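Local coordinates for (r)-specific enoyl-coa hydratase (Aeromonas punctata, PDB 1IQ6), which catalyses the hydration of trans-2-enoyl-CoA of four to six carbons to the (3R)-3-hydroxyacyl-CoA, supplying polyhydroxyalkanoate biosynthesis, at the interface of chains A and B. Coordinates in Å, arbitrary orientation; residue numbers count along the deposited sequence, not the author numbering. Chains: chain A/B, (r)-specific enoyl-coa hydratase.

The interface of chains A and B. Residues chain A 56, 59-60, 82; chain B 56, 59-60, 82.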
ATOM      1  N   MET A  56       4.753  -2.461  -1.484  1.00 13.63           N
ATOM      2  CA  MET A  56       3.845  -1.422  -1.011  1.00 14.72           C
ATOM      3  C   MET A  56       4.417  -0.015  -1.123  1.00 14.16           C
ATOM      4  O   MET A  56       3.670   0.965  -1.097  1.00 15.85           O
ATOM      5  CB  MET A  56       3.397  -1.710   0.424  1.00 14.29           C
ATOM      6  CG  MET A  56       2.412  -2.881   0.538  1.00 16.26           C
ATOM      7  SD  MET A  56       0.867  -2.636  -0.386  1.00 17.25           S
ATOM      8  CE  MET A  56       0.108  -1.322   0.589  1.00 17.88           C
ATOM      9  N   ALA A  59       3.554   0.706  -4.644  1.00 14.14           N
ATOM     10  CA  ALA A  59       2.120   0.980  -4.696  1.00 14.21           C
ATOM     11  C   ALA A  59       1.723   2.337  -4.117  1.00 14.02           C
ATOM     12  O   ALA A  59       0.684   2.889  -4.488  1.00 14.19           O
ATOM     13  CB  ALA A  59       1.356  -0.129  -3.983  1.00 14.71           C
ATOM     14  N   SER A  60       2.540   2.873  -3.213  1.00 14.74           N
ATOM     15  CA  SER A  60       2.238   4.166  -2.601  1.00 13.80           C
ATOM     16  C   SER A  60       2.144   5.267  -3.653  1.00 12.16           C
ATOM     17  O   SER A  60       1.449   6.267  -3.453  1.00 13.37           O
ATOM     18  CB  SER A  60       3.307   4.540  -1.560  1.00 14.10           C
ATOM     19  OG  SER A  60       4.492   5.043  -2.163  1.00 17.59           O
ATOM     20  N   LEU A  82      -3.977  -5.017  -5.849  1.00 13.05           N
ATOM     21  CA  LEU A  82      -2.570  -5.040  -6.203  1.00 12.84           C
ATOM     22  C   LEU A  82      -2.028  -6.424  -6.525  1.00 14.44           C
ATOM     23  O   LEU A  82      -2.214  -7.373  -5.767  1.00 15.29           O
ATOM     24  CB  LEU A  82      -1.742  -4.452  -5.057  1.00 14.03           C
ATOM     25  CG  LEU A  82      -2.038  -3.014  -4.642  1.00 12.42           C
ATOM     26  CD1 LEU A  82      -1.398  -2.744  -3.289  1.00 12.37           C
ATOM     27  CD2 LEU A  82      -1.529  -2.054  -5.703  1.00 14.03           C
TER
ATOM     28  N   MET B  56      -3.244   4.204   2.281  1.00 10.77           N
ATOM     29  CA  MET B  56      -2.135   3.372   1.838  1.00 10.51           C
ATOM     30  C   MET B  56      -0.997   3.285   2.863  1.00 10.90           C
ATOM     31  O   MET B  56      -0.145   2.399   2.777  1.00 12.42           O
ATOM     32  CB  MET B  56      -1.622   3.837   0.472  1.00 12.47           C
ATOM     33  CG  MET B  56      -2.550   3.461  -0.696  1.00 13.13           C
ATOM     34  SD  MET B  56      -2.822   1.665  -0.929  1.00 14.44           S
ATOM     35  CE  MET B  56      -1.362   1.261  -1.888  1.00 18.02           C
ATOM     36  N   ALA B  59      -2.405   0.587   5.211  1.00 11.71           N
ATOM     37  CA  ALA B  59      -2.254  -0.706   4.551  1.00 12.36           C
ATOM     38  C   ALA B  59      -0.823  -1.225   4.540  1.00 13.45           C
ATOM     39  O   ALA B  59      -0.597  -2.432   4.464  1.00 11.75           O
ATOM     40  CB  ALA B  59      -2.787  -0.626   3.127  1.00 11.21           C
ATOM     41  N   SER B  60       0.143  -0.317   4.618  1.00 12.17           N
ATOM     42  CA  SER B  60       1.545  -0.719   4.613  1.00 12.77           C
ATOM     43  C   SER B  60       1.926  -1.562   5.830  1.00 13.40           C
ATOM     44  O   SER B  60       2.911  -2.301   5.792  1.00 12.90           O
ATOM     45  CB  SER B  60       2.443   0.517   4.519  1.00 15.69           C
ATOM     46  OG  SER B  60       2.269   1.161   3.265  1.00 17.71           O
ATOM     47  N   LEU B  82      -7.459  -4.278  -1.102  1.00 11.03           N
ATOM     48  CA  LEU B  82      -7.759  -3.321  -0.045  1.00 11.11           C
ATOM     49  C   LEU B  82      -9.077  -2.601  -0.253  1.00  9.88           C
ATOM     50  O   LEU B  82      -9.381  -2.147  -1.349  1.00 12.01           O
ATOM     51  CB  LEU B  82      -6.653  -2.265   0.030  1.00 11.50           C
ATOM     52  CG  LEU B  82      -5.234  -2.773   0.270  1.00 10.40           C
ATOM     53  CD1 LEU B  82      -4.233  -1.694  -0.131  1.00 10.62           C
ATOM     54  CD2 LEU B  82      -5.056  -3.172   1.720  1.00 11.54           C
TER
HETATM   55  O   HOH W   1       1.530   2.372   0.003  1.00 20.67           O
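A:Met56 and B:Met56 meet at the start of the paired helices 55-68, both with helical backbone torsions, while A:Leu82 and B:Leu82 keep the extended backbone of strand 76-84. The two methionine side chains cross at about a right angle, and their terminal methyls touch, CE of A:Met56 lying 3.9 Å from CE of B:Met56. Each methyl also ends against the alanine of the partner helix: CE of B:Met56 is 3.7 Å from CB of A:Ala59, and CE of A:Met56 is 3.9 Å from CB of B:Ala59. CE of B:Met56 lies equally near the backbone carbonyl, 3.7 Å from O of A:Ala59. CG of A:Met56 stands opposite the carbonyl carbon (chi1 -72°), and further bends at chi2 and chi3 fold the thioether back toward the two-fold axis; B:Met56 repeats this shape. Polar backbone is linked here as well: water 1 lies 2.8 Å from O of A:Met56 and 3.2 Å from O of B:Met56, bridging the chains. B:Ser60 OG donates to that same B:Met56 O at 2.8 Å, in the carbonyl plane, tying the hydroxyl to its own helix one turn back. This apolar patch, with both Leu82 side chains on the strand side, their CD1 atoms a loose 4.4 Å apart, and water 1 on the opposite side, belongs to the homodimer interface of the MaoC-like hot-dog fold, where the N-terminal ends of helices 55-68 face each other beside strands 76-84.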